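Local coordinates for putative polysaccharide binding proteins (DUF1812) (Bacteroides thetaiotaomicron VPI-5482, PDB 3GF8), which probably serves, as an outer-membrane lipoprotein of the FimB/Mfa2 family, in anchoring or assembling fimbriae on the bacterial surface, at residues V18-D23 / D30-Q35; I129-D134 / Q139-N144; N249-N254 / D262-Y267. One frame throughout, in Å; residues are numbered along the deposited sequence.

Contact 1 (V18-D23 / D30-Q35); sequences VKFKYD and DAFHAQ
The Phe-32 ring carries the carbonyl oxygen of Phe-20 over one face, toward the rim. Its CE1 meets the Phe-20 methylene, 3.5 Å from CB, yet the two phenyl rings, with planes 14° apart, are slid so far that they barely overlap. Val-18 CG1 covers one face of the Phe-20 ring. The Tyr-22 ring is met at its edge by the amide of Gln-35, whose OE1 comes within 3.5 Å of Tyr-22 CE2 with the planes 78° apart; a water joins this OE1 to the Tyr-22 hydroxyl.

Asp-30 is the polar centre. With CG anti to the backbone N (chi1 179°), its OD1 accepts Tyr-22 N at 2.7 Å and Phe-32 N at 3.1 Å from opposite faces of the carboxylate; the second bond closes an Asx turn leading into helix 32-35, and the first fastens it near the end of strand 16-21. Ala-31, at the N-cap position, donates its N to Tyr-22 O at 2.7 Å. Asp-30 OD2 receives a water shared with Lys-19 NZ and Phe-20 O. A short carboxylate thus suits this place: two peptide donors fix its rotation, and the nearby lysine, though beyond salt-bridge distance, would tend to stabilise its charge.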
loop_
_atom_site.group_PDB
_atom_site.type_symbol
_atom_site.label_atom_id
_atom_site.label_comp_id
_atom_site.label_asym_id
_atom_site.label_seq_id
_atom_site.Cartn_x
_atom_site.Cartn_y
_atom_site.Cartn_z
ATOM N N VAL A 18 -13.216 -11.318 -17.060
ATOM C CA VAL A 18 -12.458 -10.219 -16.476
ATOM C C VAL A 18 -11.015 -10.626 -16.412
ATOM O O VAL A 18 -10.695 -11.707 -15.960
ATOM C CB VAL A 18 -12.970 -9.801 -15.071
ATOM C CG1 VAL A 18 -12.068 -8.724 -14.477
ATOM C CG2 VAL A 18 -14.408 -9.315 -15.146
ATOM N N LYS A 19 -10.153 -9.769 -16.943
ATOM C CA LYS A 19 -8.722 -9.923 -16.843
ATOM C C LYS A 19 -8.267 -8.932 -15.781
ATOM O O LYS A 19 -8.697 -7.774 -15.797
ATOM C CB LYS A 19 -8.095 -9.577 -18.189
ATOM C CG LYS A 19 -6.565 -9.591 -18.243
ATOM C CD LYS A 19 -6.077 -9.603 -19.686
ATOM C CE LYS A 19 -4.574 -9.914 -19.810
ATOM N NZ LYS A 19 -3.756 -8.891 -19.113
ATOM N N PHE A 20 -7.433 -9.386 -14.847
ATOM C CA PHE A 20 -6.827 -8.484 -13.858
ATOM C C PHE A 20 -5.384 -8.236 -14.228
ATOM O O PHE A 20 -4.646 -9.177 -14.578
ATOM C CB PHE A 20 -6.866 -9.095 -12.463
ATOM C CG PHE A 20 -8.251 -9.373 -11.963
ATOM C CD1 PHE A 20 -8.907 -10.551 -12.313
ATOM C CD2 PHE A 20 -8.905 -8.451 -11.174
ATOM C CE1 PHE A 20 -10.183 -10.804 -11.838
ATOM C CE2 PHE A 20 -10.174 -8.693 -10.723
ATOM C CZ PHE A 20 -10.812 -9.878 -11.059
ATOM N N LYS A 21 -4.949 -6.981 -14.170
ATOM C CA LYS A 21 -3.501 -6.727 -14.391
ATOM C C LYS A 21 -2.907 -5.920 -13.268
ATOM O O LYS A 21 -3.610 -5.118 -12.654
ATOM C CB LYS A 21 -3.246 -6.058 -15.741
ATOM C CG LYS A 21 -3.849 -4.644 -15.964
ATOM C CD LYS A 21 -3.380 -4.091 -17.330
ATOM C CE LYS A 21 -3.773 -2.680 -17.580
ATOM N NZ LYS A 21 -3.085 -1.790 -16.655
ATOM N N TYR A 22 -1.604 -6.136 -13.028
ATOM C CA TYR A 22 -0.828 -5.387 -12.075
ATOM C C TYR A 22 0.471 -4.954 -12.729
ATOM O O TYR A 22 1.525 -5.563 -12.493
ATOM C CB TYR A 22 -0.561 -6.202 -10.781
ATOM C CG TYR A 22 0.376 -5.506 -9.831
ATOM C CD1 TYR A 22 0.251 -4.132 -9.547
ATOM C CD2 TYR A 22 1.425 -6.190 -9.250
ATOM C CE1 TYR A 22 1.170 -3.483 -8.668
ATOM C CE2 TYR A 22 2.311 -5.560 -8.394
ATOM C CZ TYR A 22 2.194 -4.214 -8.114
ATOM O OH TYR A 22 3.120 -3.641 -7.252
ATOM N N ASP A 23 0.383 -3.899 -13.546
ATOM C CA ASP A 23 1.545 -3.337 -14.202
ATOM C C ASP A 23 1.857 -1.952 -13.707
ATOM O O ASP A 23 2.889 -1.365 -14.095
ATOM C CB ASP A 23 1.396 -3.335 -15.731
ATOM C CG ASP A 23 0.218 -2.475 -16.238
ATOM O OD1 ASP A 23 -0.519 -1.850 -15.459
ATOM O OD2 ASP A 23 0.004 -2.481 -17.456
ATOM N N ASP A 30 3.485 -6.199 -16.167
ATOM C CA ASP A 30 2.397 -6.841 -15.462
ATOM C C ASP A 30 2.928 -7.947 -14.562
ATOM O O ASP A 30 3.534 -8.874 -15.065
ATOM C CB ASP A 30 1.401 -7.450 -16.441
ATOM C CG ASP A 30 0.241 -8.152 -15.735
ATOM O OD1 ASP A 30 -0.069 -7.804 -14.571
ATOM O OD2 ASP A 30 -0.341 -9.070 -16.339
ATOM N N ALA A 31 2.697 -7.853 -13.242
ATOM C CA ALA A 31 3.168 -8.890 -12.287
ATOM C C ALA A 31 2.017 -9.641 -11.611
ATOM O O ALA A 31 2.215 -10.326 -10.599
ATOM C CB ALA A 31 4.121 -8.275 -11.227
ATOM N N PHE A 32 0.820 -9.541 -12.180
ATOM C CA PHE A 32 -0.347 -10.187 -11.588
ATOM C C PHE A 32 -0.078 -11.645 -11.209
ATOM O O PHE A 32 -0.116 -12.015 -10.025
ATOM C CB PHE A 32 -1.551 -10.132 -12.514
ATOM C CG PHE A 32 -2.764 -10.833 -11.942
ATOM C CD1 PHE A 32 -3.530 -10.223 -10.957
ATOM C CD2 PHE A 32 -3.091 -12.126 -12.336
ATOM C CE1 PHE A 32 -4.623 -10.869 -10.401
ATOM C CE2 PHE A 32 -4.175 -12.783 -11.771
ATOM C CZ PHE A 32 -4.947 -12.154 -10.812
ATOM N N HIS A 33 0.167 -12.470 -12.214
ATOM C CA HIS A 33 0.294 -13.924 -12.017
ATOM C C HIS A 33 1.390 -14.249 -11.006
ATOM O O HIS A 33 1.267 -15.231 -10.289
ATOM C CB HIS A 33 0.604 -14.631 -13.328
ATOM C CG HIS A 33 1.905 -14.200 -13.911
ATOM N ND1 HIS A 33 2.064 -12.972 -14.528
ATOM C CD2 HIS A 33 3.131 -14.774 -13.884
ATOM C CE1 HIS A 33 3.332 -12.820 -14.871
ATOM N NE2 HIS A 33 3.999 -13.898 -14.493
ATOM N N ALA A 34 2.434 -13.416 -10.926
ATOM C CA ALA A 34 3.534 -13.632 -9.969
ATOM C C ALA A 34 3.214 -13.287 -8.502
ATOM O O ALA A 34 3.757 -13.922 -7.601
ATOM C CB ALA A 34 4.797 -12.847 -10.420
ATOM N N GLN A 35 2.346 -12.300 -8.266
ATOM C CA GLN A 35 2.151 -11.718 -6.938
ATOM C C GLN A 35 0.741 -11.775 -6.336
ATOM O O GLN A 35 0.603 -11.720 -5.127
ATOM C CB GLN A 35 2.576 -10.245 -6.971
ATOM C CG GLN A 35 4.034 -10.078 -7.330
ATOM C CD GLN A 35 4.515 -8.661 -7.194
ATOM O OE1 GLN A 35 4.018 -7.898 -6.371
ATOM N NE2 GLN A 35 5.501 -8.290 -8.008
HETATM O O HOH W 1 -2.799 -9.727 -16.519
HETATM O O HOH W 2 4.445 -5.354 -5.882
#

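Contact 2 (I129-D134 / Q139-N144); sequences INVNFD and QTETIN
Ile-129 starts the contact with its delta methyl: CD1 lies 3.8 Å from CB of Glu-141, while CG1 rests 3.9 Å from CD1 of Ile-143. Its CG1 branch sits between the backbone N and the carbonyl carbon (chi1 58°), and this aims the chain toward the facing strand and both residues. A branched aliphatic suits the spot, since strand 75-83 brings Phe-79 against both isoleucines. Asn-130 turns away and its amide pairs with Gln-78, but its carbonyl O is linked through a water to Glu-141 OE1. Val-131 offers two methyls to the bent Glu-141 chain; CG1 comes 3.6 Å from OE2, and CG2 lies against CG and CD.

At Asn-132 the backbone does the work. Its carbonyl O accepts NE2 of Gln-139 at 2.9 Å, from above the carbonyl plane but within the plane of the amide. The same NE2 donates to Glu-141 OE2 at 2.6 Å, so both its hydrogens are used and the amide cannot easily turn. A second water ties that OE2 to Asn-132 N. Phe-133 presents its ring edge, CD1, to Gln-139 OE1 at 3.7 Å. A leucine in place of Gln-139 would probably leave Asn-132 O and Glu-141 OE2 without their shared donor, with the carboxylate held mainly by waters.

The strands run antiparallel at 173° with axes 8.7 Å apart, too far for backbone pairing: this is the splayed end of a beta hairpin, where one strand bonds to 75-83 and the other to 16-21, within a beta-rich fold of the transthyretin clan.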
loop_
_atom_site.group_PDB
_atom_site.type_symbol
_atom_site.label_atom_id
_atom_site.label_comp_id
_atom_site.label_asym_id
_atom_site.label_seq_id
_atom_site.Cartn_x
_atom_site.Cartn_y
_atom_site.Cartn_z
ATOM N N ILE A 129 -14.566 0.365 -13.312
ATOM C CA ILE A 129 -14.777 0.451 -14.755
ATOM C C ILE A 129 -16.272 0.379 -15.104
ATOM O O ILE A 129 -17.079 -0.236 -14.381
ATOM C CB ILE A 129 -14.015 -0.663 -15.486
ATOM C CG1 ILE A 129 -14.453 -2.045 -14.975
ATOM C CG2 ILE A 129 -12.492 -0.494 -15.299
ATOM C CD1 ILE A 129 -14.063 -3.184 -15.903
ATOM N N ASN A 130 -16.651 1.020 -16.204
ATOM C CA ASN A 130 -18.014 0.898 -16.721
ATOM C C ASN A 130 -18.043 -0.233 -17.692
ATOM O O ASN A 130 -17.178 -0.332 -18.513
ATOM C CB ASN A 130 -18.448 2.183 -17.406
ATOM C CG ASN A 130 -18.541 3.320 -16.434
ATOM O OD1 ASN A 130 -19.331 3.268 -15.488
ATOM N ND2 ASN A 130 -17.709 4.350 -16.630
ATOM N N VAL A 131 -19.017 -1.113 -17.572
ATOM C CA VAL A 131 -19.091 -2.318 -18.400
ATOM C C VAL A 131 -20.447 -2.337 -19.111
ATOM O O VAL A 131 -21.500 -2.209 -18.476
ATOM C CB VAL A 131 -18.921 -3.583 -17.557
ATOM C CG1 VAL A 131 -19.128 -4.821 -18.413
ATOM C CG2 VAL A 131 -17.543 -3.582 -16.925
ATOM N N ASN A 132 -20.414 -2.453 -20.436
ATOM C CA ASN A 132 -21.637 -2.539 -21.223
ATOM C C ASN A 132 -21.568 -3.871 -21.922
ATOM O O ASN A 132 -20.700 -4.062 -22.747
ATOM C CB ASN A 132 -21.713 -1.386 -22.223
ATOM C CG ASN A 132 -22.978 -1.424 -23.091
ATOM O OD1 ASN A 132 -23.717 -2.418 -23.122
ATOM N ND2 ASN A 132 -23.225 -0.326 -23.804
ATOM N N PHE A 133 -22.460 -4.790 -21.554
ATOM C CA PHE A 133 -22.475 -6.148 -22.083
ATOM C C PHE A 133 -23.836 -6.384 -22.743
ATOM O O PHE A 133 -24.865 -6.400 -22.061
ATOM C CB PHE A 133 -22.267 -7.134 -20.930
ATOM C CG PHE A 133 -22.269 -8.596 -21.327
ATOM C CD1 PHE A 133 -21.304 -9.101 -22.196
ATOM C CD2 PHE A 133 -23.193 -9.481 -20.770
ATOM C CE1 PHE A 133 -21.278 -10.449 -22.551
ATOM C CE2 PHE A 133 -23.172 -10.832 -21.116
ATOM C CZ PHE A 133 -22.199 -11.315 -22.014
ATOM N N ASP A 134 -23.850 -6.585 -24.057
ATOM C CA ASP A 134 -25.123 -6.831 -24.747
ATOM C C ASP A 134 -25.395 -8.294 -25.099
ATOM O O ASP A 134 -26.412 -8.600 -25.709
ATOM C CB ASP A 134 -25.258 -5.937 -25.979
ATOM C CG ASP A 134 -24.278 -6.270 -27.081
ATOM O OD1 ASP A 134 -23.744 -7.402 -27.160
ATOM O OD2 ASP A 134 -24.077 -5.361 -27.900
ATOM N N GLN A 139 -16.686 -11.172 -24.617
ATOM C CA GLN A 139 -16.148 -9.902 -24.177
ATOM C C GLN A 139 -15.265 -10.135 -22.945
ATOM O O GLN A 139 -15.637 -10.906 -22.044
ATOM C CB GLN A 139 -17.343 -9.028 -23.817
ATOM C CG GLN A 139 -17.060 -7.630 -23.462
ATOM C CD GLN A 139 -18.325 -6.797 -23.452
ATOM O OE1 GLN A 139 -19.182 -6.942 -24.332
ATOM N NE2 GLN A 139 -18.444 -5.902 -22.471
ATOM N N THR A 140 -14.131 -9.440 -22.887
ATOM C CA THR A 140 -13.250 -9.462 -21.717
ATOM C C THR A 140 -12.983 -8.042 -21.203
ATOM O O THR A 140 -12.411 -7.228 -21.917
ATOM C CB THR A 140 -11.921 -10.128 -22.062
ATOM O OG1 THR A 140 -12.161 -11.482 -22.455
ATOM C CG2 THR A 140 -10.932 -10.110 -20.877
ATOM N N GLU A 141 -13.331 -7.757 -19.949
ATOM C CA GLU A 141 -12.998 -6.471 -19.344
ATOM C C GLU A 141 -11.657 -6.594 -18.594
ATOM O O GLU A 141 -11.232 -7.692 -18.218
ATOM C CB GLU A 141 -14.093 -6.028 -18.384
ATOM C CG GLU A 141 -15.498 -6.030 -18.983
ATOM C CD GLU A 141 -15.710 -4.934 -20.014
ATOM O OE1 GLU A 141 -15.038 -3.872 -19.932
ATOM O OE2 GLU A 141 -16.561 -5.147 -20.897
ATOM N N THR A 142 -10.997 -5.475 -18.375
ATOM C CA THR A 142 -9.740 -5.475 -17.624
ATOM C C THR A 142 -9.819 -4.643 -16.340
ATOM O O THR A 142 -10.143 -3.433 -16.375
ATOM C CB THR A 142 -8.582 -4.893 -18.465
ATOM O OG1 THR A 142 -8.514 -5.561 -19.725
ATOM C CG2 THR A 142 -7.248 -5.044 -17.722
ATOM N N ILE A 143 -9.483 -5.266 -15.224
ATOM C CA ILE A 143 -9.320 -4.536 -13.962
ATOM C C ILE A 143 -7.852 -4.152 -13.753
ATOM O O ILE A 143 -6.953 -4.969 -13.862
ATOM C CB ILE A 143 -9.855 -5.306 -12.754
ATOM C CG1 ILE A 143 -11.382 -5.458 -12.879
ATOM C CG2 ILE A 143 -9.577 -4.516 -11.463
ATOM C CD1 ILE A 143 -12.158 -4.085 -12.597
ATOM N N ASN A 144 -7.632 -2.868 -13.494
ATOM C CA ASN A 144 -6.303 -2.361 -13.216
ATOM C C ASN A 144 -6.027 -2.243 -11.704
ATOM O O ASN A 144 -6.765 -1.571 -10.997
ATOM C CB ASN A 144 -6.096 -1.008 -13.872
ATOM C CG ASN A 144 -4.693 -0.542 -13.738
ATOM O OD1 ASN A 144 -3.770 -1.233 -14.134
ATOM N ND2 ASN A 144 -4.511 0.606 -13.111
HETATM O O HOH W 3 -15.292 -1.259 -20.218
HETATM O O HOH W 4 -17.615 -2.638 -21.769
HETATM O O HOH W 5 -21.356 -6.477 -25.565
#

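Contact 3 (N249-N254 / D262-Y267); sequences NAEGKN and DRQSNY. With EDO (1,2-ethanediol), chain B.
Glu-251 and Gln-264 cross at about a right angle, yet the planes of the carboxylate and amide at their ends are nearly parallel, 12° apart. The pair joins the loop between helices 241-246 and 257-263 to the turn that leaves the second helix and enters strand 266-273, on the surface of this transthyretin-clan protein. NE2 of Gln-264 donates to Glu-251 OE2 at 2.9 Å, met on the syn side and 24° out of the carboxylate plane. Tyr-260 OH and Asn-285 ND2 also bond to this oxygen, so the carboxylate gathers a helix residue, the turn and a further loop.

Glu-251 reaches out with an extended chain from an unusual backbone. Ala-250, Glu-251 and Gly-252 all have positive phi, forming two overlapping left-handed turns, the second of type I', closed by Gly-252 N to Asn-249 O and Lys-253 N to Ala-250 O, each 3.0 Å. Glycine suits the last of the three, since a beta carbon there would press on the preceding carbonyl.

Gln-264 is the first residue beyond the helix. The bend at chi2 (49°) folds its amide back between two partners, and the donor and acceptor ends then serve one each: NE2 the glutamate, OE1 the backbone N of Asn-266, which it accepts at 3.0 Å from above the carbonyl plane. CG, on the backbone side of the bend, sits 3.5 Å above the plane of the Tyr-267 ring, toward its rim, a platform that suits an aliphatic segment. The Tyr-267 hydroxyl returns a weak bond to Gln-264 O, which also receives Lys-150 NZ. One residue before the tyrosine, Asn-266 directs its amide to a 1,2-ethanediol, probably from the crystallisation liquor, with ND2 only 2.6 Å from O1.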
loop_
_atom_site.group_PDB
_atom_site.type_symbol
_atom_site.label_atom_id
_atom_site.label_comp_id
_atom_site.label_asym_id
_atom_site.label_seq_id
_atom_site.Cartn_x
_atom_site.Cartn_y
_atom_site.Cartn_z
ATOM N N ASN A 249 13.985 11.739 -6.355
ATOM C CA ASN A 249 13.768 11.794 -7.811
ATOM C C ASN A 249 12.894 10.680 -8.380
ATOM O O ASN A 249 12.978 10.365 -9.575
ATOM C CB ASN A 249 15.146 11.757 -8.507
ATOM C CG ASN A 249 16.003 10.493 -8.117
ATOM O OD1 ASN A 249 15.760 9.800 -7.094
ATOM N ND2 ASN A 249 17.011 10.213 -8.944
ATOM N N ALA A 250 12.072 10.055 -7.536
ATOM C CA ALA A 250 11.296 8.860 -7.960
ATOM C C ALA A 250 12.244 7.841 -8.635
ATOM O O ALA A 250 11.970 7.269 -9.705
ATOM C CB ALA A 250 10.170 9.251 -8.884
ATOM N N GLU A 251 13.387 7.664 -8.001
ATOM C CA GLU A 251 14.367 6.680 -8.430
ATOM C C GLU A 251 14.807 6.895 -9.868
ATOM O O GLU A 251 15.050 5.963 -10.606
ATOM C CB GLU A 251 13.837 5.263 -8.173
ATOM C CG GLU A 251 13.569 5.044 -6.667
ATOM C CD GLU A 251 13.083 3.640 -6.345
ATOM O OE1 GLU A 251 13.581 2.695 -6.996
ATOM O OE2 GLU A 251 12.223 3.495 -5.441
ATOM N N GLY A 252 14.904 8.156 -10.250
ATOM C CA GLY A 252 15.421 8.520 -11.558
ATOM C C GLY A 252 14.350 8.566 -12.606
ATOM O O GLY A 252 14.648 8.769 -13.769
ATOM N N LYS A 253 13.092 8.366 -12.222
ATOM C CA LYS A 253 12.033 8.379 -13.214
ATOM C C LYS A 253 11.328 9.713 -13.232
ATOM O O LYS A 253 11.570 10.577 -12.371
ATOM C CB LYS A 253 11.065 7.222 -12.985
ATOM C CG LYS A 253 11.792 5.882 -13.012
ATOM C CD LYS A 253 11.013 4.819 -13.761
ATOM C CE LYS A 253 11.477 3.408 -13.414
ATOM N NZ LYS A 253 12.843 3.150 -13.905
ATOM N N ASN A 254 10.504 9.875 -14.264
ATOM C CA ASN A 254 9.682 11.075 -14.494
ATOM C C ASN A 254 8.309 10.820 -13.892
ATOM O O ASN A 254 7.351 10.504 -14.616
ATOM C CB ASN A 254 9.525 11.380 -16.009
ATOM N N ASP A 262 2.567 5.276 -5.486
ATOM C CA ASP A 262 1.689 4.161 -5.847
ATOM C C ASP A 262 2.460 3.062 -6.509
ATOM O O ASP A 262 2.240 1.860 -6.217
ATOM C CB ASP A 262 0.591 4.579 -6.815
ATOM C CG ASP A 262 -0.457 5.439 -6.175
ATOM O OD1 ASP A 262 -0.697 5.328 -4.957
ATOM O OD2 ASP A 262 -1.052 6.236 -6.908
ATOM N N ARG A 263 3.358 3.447 -7.403
ATOM C CA ARG A 263 4.087 2.452 -8.190
ATOM C C ARG A 263 5.119 1.685 -7.392
ATOM O O ARG A 263 5.332 0.505 -7.628
ATOM C CB ARG A 263 4.797 3.107 -9.370
ATOM C CG ARG A 263 3.971 3.227 -10.620
ATOM C CD ARG A 263 4.878 3.704 -11.740
ATOM N NE ARG A 263 4.117 4.169 -12.883
ATOM C CZ ARG A 263 3.650 3.392 -13.854
ATOM N NH1 ARG A 263 3.865 2.072 -13.873
ATOM N NH2 ARG A 263 2.968 3.960 -14.838
ATOM N N GLN A 264 5.799 2.376 -6.480
ATOM C CA GLN A 264 6.834 1.766 -5.661
ATOM C C GLN A 264 6.226 1.281 -4.362
ATOM O O GLN A 264 5.568 2.056 -3.650
ATOM C CB GLN A 264 7.936 2.805 -5.357
ATOM C CG GLN A 264 9.144 2.261 -4.569
ATOM C CD GLN A 264 9.685 0.962 -5.164
ATOM O OE1 GLN A 264 9.118 -0.101 -4.942
ATOM N NE2 GLN A 264 10.772 1.051 -5.924
ATOM N N SER A 265 6.448 0.018 -4.021
ATOM C CA SER A 265 5.951 -0.449 -2.729
ATOM C C SER A 265 6.998 -1.060 -1.815
ATOM O O SER A 265 6.662 -1.540 -0.723
ATOM C CB SER A 265 4.762 -1.410 -2.936
ATOM O OG SER A 265 3.731 -0.757 -3.655
ATOM N N ASN A 266 8.252 -1.083 -2.256
ATOM C CA ASN A 266 9.346 -1.444 -1.379
ATOM C C ASN A 266 10.351 -0.336 -1.307
ATOM O O ASN A 266 10.943 0.030 -2.318
ATOM C CB ASN A 266 10.058 -2.678 -1.879
ATOM C CG ASN A 266 9.159 -3.842 -1.957
ATOM O OD1 ASN A 266 8.642 -4.162 -3.020
ATOM N ND2 ASN A 266 8.918 -4.473 -0.817
ATOM N N TYR A 267 10.583 0.152 -0.098
ATOM C CA TYR A 267 11.453 1.281 0.123
ATOM C C TYR A 267 12.510 0.889 1.121
ATOM O O TYR A 267 12.207 0.611 2.271
ATOM C CB TYR A 267 10.643 2.434 0.675
ATOM C CG TYR A 267 9.571 2.969 -0.243
ATOM C CD1 TYR A 267 8.327 2.399 -0.287
ATOM C CD2 TYR A 267 9.806 4.084 -1.037
ATOM C CE1 TYR A 267 7.344 2.900 -1.109
ATOM C CE2 TYR A 267 8.820 4.590 -1.866
ATOM C CZ TYR A 267 7.601 3.988 -1.897
ATOM O OH TYR A 267 6.622 4.493 -2.702
HETATM C C1 EDO B . 12.039 -3.437 1.234
HETATM O O1 EDO B . 10.908 -4.239 0.845
HETATM C C2 EDO B . 13.241 -4.349 1.471
HETATM O O2 EDO B . 14.408 -3.915 0.749
#

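Overall arrangement
Contacts 1 and 2 are direct neighbours, their centres about 16 Å apart, because strands 16-21 and 139-158 run side by side in parallel. Lys-19 N probably bonds to Glu-141 O at 2.7 Å, and Lys-21 NZ, also paired with Asp-23, to Asn-144 OD1 at 2.7 Å. Contact 3 has its centre about 19 Å from that of contact 1, and touches it lightly where Arg-263 NH1 lies 3.6 Å from Asp-23 O. From contact 2 it is separated by about 30 Å between centres and about 8 Å between nearest atoms, though strand 139-158 extends to pair in parallel with 266-273. The ethanediol belongs to contact 3 and marks no known functional site.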